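Local atomic coordinates of hydratase ChsH2 (Mycobacterium tuberculosis SUMu008, PDB entry 4W78), a protein that pairs with ChsH1 to form a MaoC-like enoyl-CoA hydratase complex that takes part in the breakdown of cholesterol. Residues Val63-Ala67 with Val122-Met126; Pro17-Val21 with Pro83-Tyr87. All blocks are in the same frame, centred on the assembly; numbering follows the deposited sequence.

Contact 1: Val63-Ala67 with Val122-Met126; sequences VTDWA and VELSM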
ATOM      1  N   VAL F  63      15.144  17.095   7.546  1.00 13.55           N
ATOM      2  CA  VAL F  63      15.640  17.775   8.739  1.00 12.85           C
ATOM      3  C   VAL F  63      16.239  16.802   9.757  1.00 13.13           C
ATOM      4  O   VAL F  63      17.304  17.071  10.319  1.00 14.91           O
ATOM      5  CB  VAL F  63      14.538  18.652   9.394  1.00 15.23           C
ATOM      6  CG1 VAL F  63      15.011  19.213  10.736  1.00 20.94           C
ATOM      7  CG2 VAL F  63      14.190  19.780   8.477  1.00 15.89           C
ATOM      8  N   THR F  64      15.569  15.672   9.995  1.00 14.49           N
ATOM      9  CA  THR F  64      16.068  14.719  10.991  1.00 16.29           C
ATOM     10  C   THR F  64      17.268  13.909  10.502  1.00 17.78           C
ATOM     11  O   THR F  64      18.058  13.445  11.315  1.00 19.38           O
ATOM     12  CB  THR F  64      14.980  13.786  11.542  1.00 19.48           C
ATOM     13  OG1 THR F  64      14.419  13.013  10.469  1.00 16.23           O
ATOM     14  CG2 THR F  64      13.884  14.603  12.213  1.00 19.42           C
ATOM     15  N   ASP F  65      17.411  13.757   9.186  1.00 16.97           N
ATOM     16  CA  ASP F  65      18.633  13.177   8.616  1.00 19.15           C
ATOM     17  C   ASP F  65      19.852  13.961   9.103  1.00 21.88           C
ATOM     18  O   ASP F  65      20.903  13.388   9.394  1.00 23.28           O
ATOM     19  CB  ASP F  65      18.604  13.220   7.080  1.00 21.12           C
ATOM     20  CG  ASP F  65      17.782  12.092   6.451  1.00 23.56           C
ATOM     21  OD1 ASP F  65      17.281  11.210   7.176  1.00 21.61           O
ATOM     22  OD2 ASP F  65      17.669  12.090   5.203  1.00 24.07           O
ATOM     23  N   TRP F  66      19.699  15.277   9.173  1.00 19.10           N
ATOM     24  CA  TRP F  66      20.757  16.184   9.606  1.00 18.10           C
ATOM     25  C   TRP F  66      20.822  16.300  11.127  1.00 19.79           C
ATOM     26  O   TRP F  66      21.904  16.235  11.726  1.00 22.47           O
ATOM     27  CB  TRP F  66      20.514  17.559   8.968  1.00 19.17           C
ATOM     28  CG  TRP F  66      21.305  18.690   9.549  1.00 20.02           C
ATOM     29  CD1 TRP F  66      22.620  18.998   9.316  1.00 22.93           C
ATOM     30  CD2 TRP F  66      20.812  19.693  10.438  1.00 20.75           C
ATOM     31  NE1 TRP F  66      22.972  20.124  10.019  1.00 26.41           N
ATOM     32  CE2 TRP F  66      21.875  20.574  10.708  1.00 24.35           C
ATOM     33  CE3 TRP F  66      19.562  19.939  11.021  1.00 20.06           C
ATOM     34  CZ2 TRP F  66      21.736  21.671  11.559  1.00 27.16           C
ATOM     35  CZ3 TRP F  66      19.429  21.028  11.862  1.00 23.88           C
ATOM     36  CH2 TRP F  66      20.502  21.881  12.117  1.00 25.35           C
ATOM     37  N   ALA F  67      19.662  16.484  11.747  1.00 19.44           N
ATOM     38  CA  ALA F  67      19.584  16.794  13.174  1.00 20.53           C
ATOM     39  C   ALA F  67      19.824  15.572  14.049  1.00 21.07           C
ATOM     40  O   ALA F  67      20.326  15.684  15.174  1.00 26.90           O
ATOM     41  CB  ALA F  67      18.227  17.439  13.496  1.00 22.10           C
ATOM     42  N   VAL F 122      10.544  24.604   9.503  1.00 15.80           N
ATOM     43  CA  VAL F 122      10.462  23.534  10.482  1.00 15.74           C
ATOM     44  C   VAL F 122      11.015  24.033  11.813  1.00 17.39           C
ATOM     45  O   VAL F 122      12.099  24.617  11.856  1.00 19.85           O
ATOM     46  CB  VAL F 122      11.293  22.322  10.039  1.00 16.03           C
ATOM     47  CG1 VAL F 122      11.182  21.172  11.042  1.00 15.69           C
ATOM     48  CG2 VAL F 122      10.865  21.870   8.639  1.00 17.01           C
ATOM     49  N   GLU F 123      10.264  23.818  12.886  1.00 17.33           N
ATOM     50  CA  GLU F 123      10.734  24.163  14.226  1.00 19.62           C
ATOM     51  C   GLU F 123      11.003  22.870  14.973  1.00 18.74           C
ATOM     52  O   GLU F 123      10.212  21.942  14.927  1.00 16.97           O
ATOM     53  CB  GLU F 123       9.698  24.998  14.967  1.00 21.39           C
ATOM     54  CG  GLU F 123       9.493  26.377  14.366  1.00 31.05           C
ATOM     55  CD  GLU F 123       8.486  27.192  15.148  1.00 37.95           C
ATOM     56  OE1 GLU F 123       7.706  26.575  15.909  1.00 42.93           O
ATOM     57  OE2 GLU F 123       8.475  28.435  15.012  1.00 41.98           O
ATOM     58  N   LEU F 124      12.138  22.799  15.656  1.00 20.51           N
ATOM     59  CA  LEU F 124      12.500  21.576  16.334  1.00 20.15           C
ATOM     60  C   LEU F 124      13.383  21.928  17.505  1.00 23.30           C
ATOM     61  O   LEU F 124      13.928  23.025  17.565  1.00 25.80           O
ATOM     62  CB  LEU F 124      13.277  20.641  15.400  1.00 19.08           C
ATOM     63  CG  LEU F 124      14.675  21.069  14.951  1.00 23.43           C
ATOM     64  CD1 LEU F 124      15.527  19.845  14.638  1.00 27.52           C
ATOM     65  CD2 LEU F 124      14.620  21.988  13.739  1.00 26.17           C
ATOM     66  N   SER F 125      13.506  20.991  18.434  1.00 23.62           N
ATOM     67  CA  SER F 125      14.505  21.107  19.484  1.00 26.93           C
ATOM     68  C   SER F 125      15.543  20.034  19.211  1.00 27.12           C
ATOM     69  O   SER F 125      15.218  18.946  18.734  1.00 24.76           O
ATOM     70  CB  SER F 125      13.868  20.895  20.848  1.00 30.18           C
ATOM     71  OG  SER F 125      13.514  19.538  21.007  1.00 32.54           O
ATOM     72  N   MET F 126      16.801  20.344  19.491  1.00 30.59           N
ATOM     73  CA  MET F 126      17.860  19.389  19.244  1.00 34.84           C
ATOM     74  C   MET F 126      18.673  19.257  20.516  1.00 36.56           C
ATOM     75  O   MET F 126      18.772  20.201  21.298  1.00 39.49           O
ATOM     76  CB  MET F 126      18.745  19.846  18.084  1.00 40.53           C
ATOM     77  CG  MET F 126      19.448  18.707  17.356  1.00 42.65           C
ATOM     78  SD  MET F 126      20.551  19.280  16.047  1.00 62.03           S
ATOM     79  CE  MET F 126      19.546  20.534  15.289  1.00 37.39           C
TER
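Met-126, Val-63 and Ala-67 give up the most surface where the last turn of helix 52-67 lies against the end of strand 116-125. The axes of segments 63-67 and 122-125 run roughly the same way, at 32°, and come within 11.1 Å, a spacing bridged mainly by side chains. Val-63 and Ala-67, one turn apart, both point their CA-CB bonds at the strand. The branched Val-63 straddles two strand residues, with CG2 3.9 Å from Val-122 CG2 and CG1 4.0 Å from Leu-124 CD1. Ala-67 is small enough to let the strand come close: its CB lies 3.8 Å from Leu-124 CD1 and 3.8 Å from Met-126 CE. Long and flexible, Met-126 reaches past it to the Trp-66 indole: Met-126 CE comes within 3.5 Å of Trp-66 CZ3, and Met-126 SD lies 5.0 Å from the centroid of the Trp-66 six-membered ring, an oblique Met-aromatic contact. A long helix laid in the curl of an antiparallel sheet is the hallmark of the hot dog fold, to which MaoC-like hydratases belong.

Contact 2: Pro17-Val21 with Pro83-Tyr87; sequences PTFIV and PWYAY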
ATOM      1  N   PRO F  17       7.664   6.589 -10.682  1.00 12.32           N
ATOM      2  CA  PRO F  17       6.282   6.266 -10.304  1.00 12.81           C
ATOM      3  C   PRO F  17       6.184   5.397  -9.054  1.00 11.37           C
ATOM      4  O   PRO F  17       5.266   5.608  -8.259  1.00 11.15           O
ATOM      5  CB  PRO F  17       5.750   5.541 -11.546  1.00 12.08           C
ATOM      6  CG  PRO F  17       6.527   6.142 -12.665  1.00 13.60           C
ATOM      7  CD  PRO F  17       7.907   6.363 -12.119  1.00 13.81           C
ATOM      8  N   THR F  18       7.112   4.461  -8.857  1.00 11.96           N
ATOM      9  CA  THR F  18       7.067   3.658  -7.632  1.00  9.56           C
ATOM     10  C   THR F  18       7.146   4.520  -6.365  1.00 10.10           C
ATOM     11  O   THR F  18       6.405   4.291  -5.410  1.00 10.37           O
ATOM     12  CB  THR F  18       8.162   2.582  -7.631  1.00 12.76           C
ATOM     13  OG1 THR F  18       7.925   1.694  -8.731  1.00 12.09           O
ATOM     14  CG2 THR F  18       8.137   1.798  -6.344  1.00 13.54           C
ATOM     15  N   PHE F  19       8.019   5.521  -6.380  1.00 10.87           N
ATOM     16  CA  PHE F  19       8.122   6.438  -5.256  1.00  9.47           C
ATOM     17  C   PHE F  19       6.808   7.186  -5.032  1.00  9.68           C
ATOM     18  O   PHE F  19       6.296   7.223  -3.921  1.00  9.72           O
ATOM     19  CB  PHE F  19       9.281   7.406  -5.487  1.00 11.48           C
ATOM     20  CG  PHE F  19       9.438   8.430  -4.418  1.00 12.40           C
ATOM     21  CD1 PHE F  19      10.046   8.096  -3.220  1.00 15.32           C
ATOM     22  CD2 PHE F  19       8.970   9.730  -4.598  1.00 14.05           C
ATOM     23  CE1 PHE F  19      10.193   9.028  -2.212  1.00 18.79           C
ATOM     24  CE2 PHE F  19       9.124  10.676  -3.596  1.00 16.99           C
ATOM     25  CZ  PHE F  19       9.731  10.326  -2.404  1.00 18.72           C
ATOM     26  N   ILE F  20       6.258   7.754  -6.099  1.00 10.90           N
ATOM     27  CA  ILE F  20       5.058   8.572  -5.979  1.00  9.74           C
ATOM     28  C   ILE F  20       3.876   7.735  -5.504  1.00  9.35           C
ATOM     29  O   ILE F  20       3.141   8.137  -4.597  1.00  9.62           O
ATOM     30  CB  ILE F  20       4.744   9.246  -7.319  1.00  9.91           C
ATOM     31  CG1 ILE F  20       5.902  10.166  -7.706  1.00 11.49           C
ATOM     32  CG2 ILE F  20       3.402  10.002  -7.237  1.00 11.96           C
ATOM     33  CD1 ILE F  20       5.649  11.021  -8.953  1.00 14.01           C
ATOM     34  N   VAL F  21       3.716   6.553  -6.088  1.00  9.70           N
ATOM     35  CA  VAL F  21       2.580   5.686  -5.730  1.00  9.25           C
ATOM     36  C   VAL F  21       2.725   5.121  -4.322  1.00  9.24           C
ATOM     37  O   VAL F  21       1.789   5.183  -3.510  1.00  9.71           O
ATOM     38  CB  VAL F  21       2.413   4.555  -6.751  1.00  9.86           C
ATOM     39  CG1 VAL F  21       1.359   3.567  -6.300  1.00 10.38           C
ATOM     40  CG2 VAL F  21       2.064   5.132  -8.125  1.00 11.16           C
ATOM     41  N   PRO F  83       4.371  21.420  -9.289  1.00 15.42           N
ATOM     42  CA  PRO F  83       4.137  20.015  -8.940  1.00 15.01           C
ATOM     43  C   PRO F  83       5.410  19.175  -9.024  1.00 15.51           C
ATOM     44  O   PRO F  83       6.351  19.527  -9.746  1.00 18.81           O
ATOM     45  CB  PRO F  83       3.110  19.545  -9.986  1.00 19.73           C
ATOM     46  CG  PRO F  83       2.548  20.800 -10.573  1.00 21.90           C
ATOM     47  CD  PRO F  83       3.655  21.815 -10.510  1.00 17.39           C
ATOM     48  N   TRP F  84       5.437  18.091  -8.260  1.00 14.64           N
ATOM     49  CA  TRP F  84       6.488  17.097  -8.387  1.00 13.05           C
ATOM     50  C   TRP F  84       5.904  15.928  -9.181  1.00 11.61           C
ATOM     51  O   TRP F  84       5.221  15.053  -8.630  1.00 11.86           O
ATOM     52  CB  TRP F  84       6.989  16.654  -7.008  1.00 12.40           C
ATOM     53  CG  TRP F  84       8.152  15.713  -7.045  1.00 13.24           C
ATOM     54  CD1 TRP F  84       8.750  15.143  -8.153  1.00 13.97           C
ATOM     55  CD2 TRP F  84       8.874  15.241  -5.919  1.00 14.31           C
ATOM     56  NE1 TRP F  84       9.795  14.338  -7.761  1.00 15.39           N
ATOM     57  CE2 TRP F  84       9.890  14.383  -6.391  1.00 13.02           C
ATOM     58  CE3 TRP F  84       8.770  15.476  -4.547  1.00 16.03           C
ATOM     59  CZ2 TRP F  84      10.794  13.756  -5.534  1.00 16.85           C
ATOM     60  CZ3 TRP F  84       9.666  14.848  -3.700  1.00 16.33           C
ATOM     61  CH2 TRP F  84      10.661  13.997  -4.197  1.00 17.21           C
ATOM     62  N   TYR F  85       6.151  15.965 -10.487  1.00 14.33           N
ATOM     63  CA  TYR F  85       5.642  14.969 -11.409  1.00 12.42           C
ATOM     64  C   TYR F  85       6.564  13.769 -11.511  1.00 14.45           C
ATOM     65  O   TYR F  85       7.754  13.861 -11.216  1.00 15.29           O
ATOM     66  CB  TYR F  85       5.504  15.587 -12.795  1.00 14.33           C
ATOM     67  CG  TYR F  85       4.357  16.549 -12.965  1.00 16.07           C
ATOM     68  CD1 TYR F  85       3.053  16.174 -12.637  1.00 15.42           C
ATOM     69  CD2 TYR F  85       4.568  17.821 -13.470  1.00 18.05           C
ATOM     70  CE1 TYR F  85       1.995  17.047 -12.814  1.00 18.03           C
ATOM     71  CE2 TYR F  85       3.521  18.701 -13.641  1.00 19.17           C
ATOM     72  CZ  TYR F  85       2.235  18.310 -13.315  1.00 20.32           C
ATOM     73  OH  TYR F  85       1.193  19.193 -13.509  1.00 21.19           O
ATOM     74  N   ALA F  86       6.006  12.642 -11.947  1.00 13.81           N
ATOM     75  CA  ALA F  86       6.819  11.463 -12.227  1.00 14.55           C
ATOM     76  C   ALA F  86       8.017  11.843 -13.092  1.00 16.88           C
ATOM     77  O   ALA F  86       7.891  12.619 -14.053  1.00 18.07           O
ATOM     78  CB  ALA F  86       5.987  10.367 -12.908  1.00 13.64           C
ATOM     79  N   TYR F  87       9.171  11.304 -12.697  1.00 16.61           N
ATOM     80  CA  TYR F  87      10.470  11.464 -13.363  1.00 18.14           C
ATOM     81  C   TYR F  87      11.204  12.761 -13.068  1.00 18.40           C
ATOM     82  O   TYR F  87      12.344  12.939 -13.510  1.00 21.52           O
ATOM     83  CB  TYR F  87      10.391  11.211 -14.873  1.00 20.47           C
ATOM     84  CG  TYR F  87       9.710   9.908 -15.192  1.00 18.41           C
ATOM     85  CD1 TYR F  87      10.258   8.702 -14.785  1.00 17.45           C
ATOM     86  CD2 TYR F  87       8.511   9.890 -15.889  1.00 19.98           C
ATOM     87  CE1 TYR F  87       9.633   7.500 -15.077  1.00 18.30           C
ATOM     88  CE2 TYR F  87       7.871   8.699 -16.183  1.00 20.39           C
ATOM     89  CZ  TYR F  87       8.433   7.509 -15.769  1.00 20.01           C
ATOM     90  OH  TYR F  87       7.809   6.322 -16.066  1.00 22.54           O
TER
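In this MaoC-like hot dog domain, the start of helix 17-26 is held by the loop between strands 72-80 and 89-100, which bends round it without regular structure. The main bump is Ile-20. Its slender CD1 end pushes into a hollow in the loop, lying 3.9 Å from Tyr-85 C and 4.0 Å from Ala-86 CB; the small methyl of Ala-86 keeps that hollow open. On one flank, Phe-19 and Trp-84 lean together obliquely, their six-membered rings 5.5 Å apart between centroids and their planes at 38°, with Phe-19 CE2 3.7 Å from Trp-84 CH2. Two broad, flat side chains suit this wider gap, and both also touch Leu-58 of helix 52-67. On the other flank sits Pro-17, which needs no amide hydrogen in the helix's first turn; its CD lies 3.6 Å from Tyr-87 CE1. The Tyr-87 hydroxyl is hydrogen-bonded to Asp-38 of the second ChsH2 subunit, so this side of the contact adjoins the subunit interface. No hydrogen bond joins the two segments, and the tightest approach is that of Ile-20 CD1 to Ala-86 N, 3.4 Å.

How the contacts relate
Contacts 1 and 2 lie on opposite sides of the chain's centre, their centres 25 Å apart, and both are partly buried. They share no helix or strand, yet helix 52-67 links them: its end forms one side of contact 1, while its Leu-58 touches Phe-19 and Trp-84 of contact 2. Contact 1 joins helix to sheet, so aliphatic side chains dominate and sulfur meets an indole only near the strand's end. Contact 2 joins helix to loop, where aromatic rings, one proline and an isoleucine fill an irregular gap. Contact 2 also borders the second ChsH2 subunit, whose His-35 is hydrogen-bonded to Thr-18, and its Ile-20 side chain is about 10 Å from the bound cadmium ion.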